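Local coordinates for N-terminal acetyltransferase B complex subunit NAT3 (Candida albicans, PDB 5K04), which catalyses the transfer of an acetyl group from acetyl-CoA to protein N-termini, as the GNAT-fold catalytic subunit of the NatB complex, at the interface of chains B and A. Residues are numbered along the deposited sequence; one frame, centred on the assembly and turned at random. Chains: chain A, N-terminal acetyltransferase B complex subunit NAT3; chain B, Uncharacterized protein.

Contact 1: the interface of chains B and A. Residues chain B 409, 554, 557; chain A 16-17, 20, 81-82.
The phenolic OH of B:Tyr409 meets A:Pro17 of the catalytic subunit. Several atoms of the proline lie round this hydroxyl. OH is 3.5 Å from the ring carbon CB of A:Pro17 and 3.4 Å from its carbonyl O, and CA also touches it. These are van der Waals contacts. The patch belongs to the interface between the auxiliary subunit and the GNAT domain of NatB. B:Tyr409 opens helix 409-419, and A:Pro17 lies in the short helix 16-19.

The tyrosine covers the turn where that short helix ends. A:Leu20 comes over one face of the phenol ring. Its CB is 3.8 Å above the plane, offset toward the rim. The methyl CD1 of A:Leu20 reaches the ring atom CD1 of B:Tyr409, also at 3.8 Å. The two side chains cross at about a right angle. In B:Tyr409, CG lies between the backbone N and the carbonyl carbon (chi1 72°). This lays the ring over the helix end, with its base at A:Leu20 and its hydroxyl end at A:Pro17.

B:Ser554, at the start of the 3-10 helix 554-556, meets the same face of the proline ring, at its CD edge. Its OG is 3.4 Å from CD of A:Pro17 and equally near CB of A:Asn16. Both hydroxyls thus lie on the same side of the proline ring, the tyrosine's by CA and CB and the serine's by CD. B:Asn557 adds its side-chain amide. Its OD1 faces CB and CG of A:Pro17, crossing the proline at about a right angle.

A:Leu81, in the loop just after strand 70-80, approaches B:Asn557 from the opposite direction. Next to it, A:Asp82 starts the 3-10 helix 82-84. Its carboxylate OD2 is 4.3 Å from CE2 of B:Tyr409. ND2 of B:Asn557 rests 3.7 Å from the methyl CD2 of A:Leu81.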
# COMPACT_ATOMS: atom_id res chain seq x y z
N TYR B 409 -12.78 8.61 10.75
CA TYR B 409 -11.51 7.90 10.72
C TYR B 409 -10.34 8.83 11.01
O TYR B 409 -9.36 8.41 11.64
CB TYR B 409 -11.34 7.18 9.38
CG TYR B 409 -11.06 8.06 8.18
CD1 TYR B 409 -9.79 8.57 7.95
CD2 TYR B 409 -12.06 8.36 7.26
CE1 TYR B 409 -9.52 9.37 6.84
CE2 TYR B 409 -11.79 9.18 6.15
CZ TYR B 409 -10.53 9.68 5.95
OH TYR B 409 -10.25 10.47 4.84
N SER B 554 -3.49 10.23 5.07
CA SER B 554 -4.94 10.18 5.24
C SER B 554 -5.41 10.96 6.46
O SER B 554 -6.50 11.55 6.43
CB SER B 554 -5.41 8.72 5.33
OG SER B 554 -5.14 8.07 4.10
N ASN B 557 -6.10 14.69 5.45
CA ASN B 557 -6.95 14.97 4.30
C ASN B 557 -7.84 16.16 4.60
O ASN B 557 -8.61 16.16 5.56
CB ASN B 557 -7.80 13.74 3.97
CG ASN B 557 -8.25 13.72 2.53
OD1 ASN B 557 -7.47 13.44 1.63
ND2 ASN B 557 -9.53 14.01 2.30
N ASN A 16 -7.05 5.08 1.05
CA ASN A 16 -7.56 5.01 2.42
C ASN A 16 -8.54 6.13 2.76
O ASN A 16 -9.51 5.86 3.49
CB ASN A 16 -6.38 4.95 3.40
CG ASN A 16 -5.65 3.61 3.34
OD1 ASN A 16 -6.23 2.59 2.94
ND2 ASN A 16 -4.39 3.61 3.75
N PRO A 17 -8.39 7.37 2.27
CA PRO A 17 -9.41 8.39 2.57
C PRO A 17 -10.81 7.95 2.16
O PRO A 17 -11.80 8.28 2.82
CB PRO A 17 -8.95 9.61 1.75
CG PRO A 17 -7.49 9.43 1.63
CD PRO A 17 -7.26 7.95 1.50
N LEU A 20 -11.44 3.93 4.12
CA LEU A 20 -11.59 3.90 5.56
C LEU A 20 -12.99 4.30 6.00
O LEU A 20 -13.30 4.21 7.19
CB LEU A 20 -10.57 4.82 6.24
CG LEU A 20 -9.13 4.31 6.30
CD1 LEU A 20 -8.13 5.37 6.82
CD2 LEU A 20 -9.07 3.06 7.15
N LEU A 81 -15.32 10.02 -1.64
CA LEU A 81 -14.65 10.67 -0.51
C LEU A 81 -15.57 11.71 0.14
O LEU A 81 -16.27 12.45 -0.54
CB LEU A 81 -13.36 11.32 -1.01
CG LEU A 81 -12.49 12.03 0.02
CD1 LEU A 81 -12.11 11.03 1.07
CD2 LEU A 81 -11.26 12.66 -0.66
N ASP A 82 -15.54 11.75 1.49
CA ASP A 82 -16.43 12.62 2.26
C ASP A 82 -16.36 14.09 1.82
O ASP A 82 -17.38 14.78 1.80
CB ASP A 82 -16.10 12.50 3.76
CG ASP A 82 -14.63 12.76 4.05
OD1 ASP A 82 -13.88 13.12 3.12
OD2 ASP A 82 -14.22 12.60 5.23

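Contact 2: the interface of chains B and A. Residues chain B 438-441; chain A 26-29.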
# COMPACT_ATOMS: atom_id res chain seq x y z
N ARG B 438 -8.17 -4.15 6.67
CA ARG B 438 -7.98 -5.51 6.20
C ARG B 438 -7.20 -5.47 4.90
O ARG B 438 -7.19 -4.46 4.18
CB ARG B 438 -9.32 -6.23 6.02
CG ARG B 438 -10.13 -5.76 4.84
CD ARG B 438 -11.40 -6.57 4.67
NE ARG B 438 -11.14 -7.98 4.44
CZ ARG B 438 -10.94 -8.54 3.25
NH1 ARG B 438 -10.96 -7.80 2.15
NH2 ARG B 438 -10.70 -9.85 3.17
N MET B 439 -6.51 -6.57 4.62
CA MET B 439 -5.80 -6.78 3.36
C MET B 439 -4.85 -5.61 3.11
O MET B 439 -4.04 -5.28 3.99
CB MET B 439 -6.85 -7.06 2.28
CG MET B 439 -7.41 -8.53 2.37
SD MET B 439 -6.05 -9.71 2.23
CE MET B 439 -6.80 -11.15 2.92
N THR B 440 -4.89 -4.97 1.94
CA THR B 440 -3.85 -4.02 1.55
C THR B 440 -3.73 -2.85 2.53
O THR B 440 -2.64 -2.26 2.66
CB THR B 440 -4.14 -3.54 0.13
OG1 THR B 440 -4.19 -4.67 -0.73
CG2 THR B 440 -3.06 -2.53 -0.36
N GLN B 441 -4.79 -2.52 3.26
CA GLN B 441 -4.69 -1.46 4.25
C GLN B 441 -3.66 -1.79 5.34
O GLN B 441 -3.07 -0.87 5.92
CB GLN B 441 -6.05 -1.19 4.87
CG GLN B 441 -7.12 -0.78 3.86
CD GLN B 441 -8.42 -0.40 4.54
OE1 GLN B 441 -9.01 -1.20 5.25
NE2 GLN B 441 -8.84 0.84 4.35
N ASN A 26 -12.86 -2.97 1.93
CA ASN A 26 -11.59 -3.08 1.23
C ASN A 26 -11.39 -4.54 0.89
O ASN A 26 -11.17 -5.37 1.77
CB ASN A 26 -10.42 -2.51 2.03
CG ASN A 26 -9.15 -2.44 1.20
OD1 ASN A 26 -8.95 -1.50 0.44
ND2 ASN A 26 -8.31 -3.47 1.30
N PHE A 27 -11.52 -4.85 -0.40
CA PHE A 27 -11.56 -6.22 -0.87
C PHE A 27 -10.15 -6.80 -0.98
O PHE A 27 -9.14 -6.11 -0.84
CB PHE A 27 -12.26 -6.30 -2.24
CG PHE A 27 -13.67 -5.76 -2.24
CD1 PHE A 27 -14.66 -6.37 -1.48
CD2 PHE A 27 -13.99 -4.66 -3.00
CE1 PHE A 27 -15.96 -5.88 -1.47
CE2 PHE A 27 -15.29 -4.15 -2.99
CZ PHE A 27 -16.28 -4.76 -2.23
N ASN A 28 -10.11 -8.11 -1.23
CA ASN A 28 -8.86 -8.78 -1.57
C ASN A 28 -8.28 -8.20 -2.86
O ASN A 28 -9.00 -7.75 -3.76
CB ASN A 28 -9.08 -10.28 -1.74
CG ASN A 28 -9.30 -11.00 -0.42
OD1 ASN A 28 -10.06 -10.53 0.43
ND2 ASN A 28 -8.64 -12.14 -0.24
N VAL A 29 -6.95 -8.23 -2.92
CA VAL A 29 -6.21 -7.97 -4.16
C VAL A 29 -6.85 -8.69 -5.35
O VAL A 29 -7.01 -8.11 -6.43
CB VAL A 29 -4.74 -8.37 -3.95
CG1 VAL A 29 -3.95 -8.42 -5.25
CG2 VAL A 29 -4.10 -7.42 -2.94
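B:Arg438 grips one oxygen from each of A:Asn26 and A:Asn28. These residues lie between helices 16-19 and 29-38 of the GNAT-family subunit, a segment that, as in other N-terminal acetyltransferases, probably borders the peptide-binding site. NH1 donates a short hydrogen bond of 2.5 Å to the backbone O of A:Asn26. It arrives in the carbonyl plane, on a lone pair. NH2 donates to the side-chain OD1 of A:Asn28 at 2.9 Å, and the bond is nearly straight (162° at H). This donor is tilted 19° from the amide plane. Both oxygens lie close to the guanidinium plane, so the two bonds together limit its rotation. NH1 also makes a weak bond to the same OD1.

The methionine B:Met439 backs this group. Its CG lies 3.4 Å above one face of the guanidinium, toward the rim. Its methyl CE continues to ND2 of A:Asn28, 3.8 Å away.

A:Asn26 uses its side chain on another part of chain B. CG is anti to the backbone N (chi1 -172°), which points the amide toward B:Gln441. The two side chains slide past each other in opposite directions, with their amide planes stacked almost parallel. CG of A:Asn26 is 3.7 Å from CG of B:Gln441. ND2 of A:Asn26 also makes a weak bond to the backbone O of B:Arg438.

Further out, B:Gln441 belongs to helix 440-445. Its OE1 accepts a weak bond from the backbone N of B:Arg438, which may help place the arginine. B:Thr440 opens this helix. Its OG1 touches the methyl CG2 of A:Val29 at 3.5 Å, where helix 29-38 begins.

Contact 1 and contact 2 lie about 15 Å apart, measured between the centres of their C-alpha atoms. They share no residue. On chain A they flank one stretch: contact 1 takes helix 16-19 and its end, while contact 2 takes the loop that leads into helix 29-38. Contact 1 also reaches the 3-10 helix 82-84. On chain B the elements are separate in sequence, from helix 409-419 to helix 440-445 and on to the 3-10 helix 554-556. Together they may hold in place a segment of the catalytic subunit that is likely to lie near the substrate.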